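PDB 4V1S: alpha-1,6-mannanase from Bacteroides thetaiotaomicron, which belongs to glycoside hydrolase family 76 and probably hydrolyses alpha-1,6-linked mannan as an endo-acting mannanase. Local coordinates for residues 212-217 with 274-279. Numbering follows the deposited sequence. Where two conformers were deposited one is given.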
# COMPACT_ATOMS: atom_id res chain seq x y z
N CYS A 212 -0.24 12.38 -3.91
CA CYS A 212 -0.24 13.64 -4.65
C CYS A 212 -0.77 13.46 -6.07
O CYS A 212 -1.60 14.24 -6.53
CB CYS A 212 1.17 14.26 -4.71
SG CYS A 212 1.71 15.12 -3.23
N MET A 213 -0.30 12.43 -6.76
CA MET A 213 -0.74 12.20 -8.13
C MET A 213 -2.23 11.83 -8.20
O MET A 213 -2.95 12.29 -9.11
CB MET A 213 0.13 11.17 -8.83
CG MET A 213 1.55 11.66 -9.06
SD MET A 213 1.68 13.30 -9.85
CE MET A 213 0.67 13.07 -11.31
N LYS A 214 -2.70 11.04 -7.23
CA LYS A 214 -4.11 10.69 -7.19
C LYS A 214 -4.97 11.92 -6.91
O LYS A 214 -5.99 12.13 -7.58
CB LYS A 214 -4.38 9.56 -6.18
CG LYS A 214 -3.86 8.20 -6.65
CD LYS A 214 -4.09 7.08 -5.65
CE LYS A 214 -3.90 5.74 -6.34
NZ LYS A 214 -5.07 5.39 -7.18
N LEU A 215 -4.53 12.76 -5.97
CA LEU A 215 -5.26 13.99 -5.69
C LEU A 215 -5.14 15.04 -6.82
O LEU A 215 -6.09 15.82 -7.05
CB LEU A 215 -4.86 14.57 -4.34
CG LEU A 215 -5.74 14.02 -3.21
CD1 LEU A 215 -5.11 14.23 -1.85
CD2 LEU A 215 -7.14 14.65 -3.24
N TYR A 216 -4.02 15.05 -7.53
CA TYR A 216 -3.89 15.88 -8.72
C TYR A 216 -4.95 15.51 -9.74
O TYR A 216 -5.61 16.38 -10.32
CB TYR A 216 -2.49 15.77 -9.35
CG TYR A 216 -2.38 16.52 -10.64
CD1 TYR A 216 -2.49 17.90 -10.66
CD2 TYR A 216 -2.22 15.84 -11.84
CE1 TYR A 216 -2.43 18.60 -11.86
CE2 TYR A 216 -2.15 16.52 -13.04
CZ TYR A 216 -2.24 17.90 -13.04
OH TYR A 216 -2.18 18.60 -14.22
N GLU A 217 -5.10 14.22 -9.99
CA GLU A 217 -6.08 13.76 -10.97
C GLU A 217 -7.49 14.16 -10.54
O GLU A 217 -8.29 14.60 -11.36
CB GLU A 217 -5.95 12.26 -11.17
CG GLU A 217 -4.67 11.88 -11.90
CD GLU A 217 -4.59 10.41 -12.29
OE1 GLU A 217 -5.49 9.60 -11.90
OE2 GLU A 217 -3.58 10.06 -12.97
N TRP A 274 5.52 6.93 -10.65
CA TRP A 274 6.07 7.31 -11.93
C TRP A 274 5.10 7.10 -13.07
O TRP A 274 5.05 7.91 -14.01
CB TRP A 274 7.37 6.59 -12.20
CG TRP A 274 8.53 6.99 -11.33
CD1 TRP A 274 8.84 8.24 -10.88
CD2 TRP A 274 9.57 6.11 -10.84
NE1 TRP A 274 10.00 8.19 -10.14
CE2 TRP A 274 10.46 6.90 -10.09
CE3 TRP A 274 9.81 4.74 -10.94
CZ2 TRP A 274 11.60 6.37 -9.47
CZ3 TRP A 274 10.92 4.21 -10.32
CH2 TRP A 274 11.81 5.02 -9.58
N LEU A 275 4.30 6.03 -13.01
CA LEU A 275 3.31 5.80 -14.07
C LEU A 275 2.28 6.90 -14.09
O LEU A 275 1.85 7.33 -15.16
CB LEU A 275 2.68 4.40 -13.95
CG LEU A 275 3.65 3.24 -14.22
CD1 LEU A 275 2.96 1.94 -13.92
CD2 LEU A 275 4.18 3.24 -15.65
N LYS A 276 1.85 7.38 -12.92
CA LYS A 276 0.91 8.51 -12.88
C LYS A 276 1.57 9.80 -13.36
O LYS A 276 0.93 10.61 -14.03
CB LYS A 276 0.28 8.71 -11.51
CG LYS A 276 -0.56 7.52 -11.09
CD LYS A 276 -1.56 7.84 -10.00
CE LYS A 276 -2.83 8.48 -10.58
NZ LYS A 276 -3.62 7.48 -11.36
N MET A 277 2.84 9.99 -13.02
CA MET A 277 3.56 11.19 -13.45
C MET A 277 3.73 11.19 -14.95
O MET A 277 3.62 12.23 -15.58
CB MET A 277 4.90 11.31 -12.74
CG MET A 277 4.73 11.50 -11.24
SD MET A 277 6.22 11.44 -10.27
CE MET A 277 6.80 13.13 -10.56
N TYR A 278 3.94 10.01 -15.52
CA TYR A 278 3.97 9.86 -16.97
C TYR A 278 2.65 10.29 -17.61
O TYR A 278 2.65 11.06 -18.57
CB TYR A 278 4.28 8.42 -17.35
CG TYR A 278 4.16 8.16 -18.83
CD1 TYR A 278 4.93 8.87 -19.74
CD2 TYR A 278 3.29 7.18 -19.31
CE1 TYR A 278 4.82 8.63 -21.10
CE2 TYR A 278 3.20 6.93 -20.66
CZ TYR A 278 3.95 7.66 -21.55
OH TYR A 278 3.86 7.40 -22.90
N GLN A 279 1.54 9.80 -17.09
CA GLN A 279 0.23 10.18 -17.63
C GLN A 279 -0.03 11.69 -17.52
O GLN A 279 -0.59 12.30 -18.44
CB GLN A 279 -0.90 9.40 -16.94
CG GLN A 279 -0.85 7.90 -17.21
CD GLN A 279 -0.90 7.51 -18.69
OE1 GLN A 279 -0.37 6.46 -19.10
NE2 GLN A 279 -1.53 8.34 -19.51
O HOH W 1 -5.93 7.09 -9.33
O HOH W 2 -1.65 11.48 -13.56
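Within the (alpha/alpha)6 barrel expected of family GH76, Met213 and Glu217 of helix 202-219 meet Lys276 and Met277 of helix 264-281. The two helices run in the same general sense: the axes of their short segments come within 9.8 Å and cross at 32°. Helix 222-239, which comes between them in sequence, packs Leu225 and Ala228 on Met213. The backbones come nearest at Met213 and Lys276, whose CB atoms are 3.6 Å apart, while the two chains slide past each other in opposite directions. Met213 is bent at chi2 and chi3; its SD lies 3.8 Å from Met277 CG, the two methionines crossing at about a right angle, and its CE reaches 3.7 Å from Lys276 O. An alanine in place of Met213 would probably open a gap beside Met277 CG and next to Lys276 O, leaving the Met277 side chain freer to turn. Beyond this apolar patch, Lys276 runs across Lys214, with CE 4.1 Å from Lys214 CG. In the conformer given, one of two deposited, bends at chi3 (82°) and chi4 (70°) place first CE and then NZ near Glu217. There Lys276 NZ forms a salt bridge with Glu217 OE1 at 2.9 Å, its hydrogen bond weak. The bridge is doubtful, since it rests on one of two conformers and Lys276 CE sits only 3.0 Å from Glu217 OE2. Lys214 NZ has its own carboxylate, a salt bridge to Asp154, and in this conformer of Lys276 a water accepts from both ammonium groups, which may ease the repulsion between them. On the other branch of the glutamate, a second water lies next to Glu217 OE2 and donates to Lys276 O at 2.8 Å.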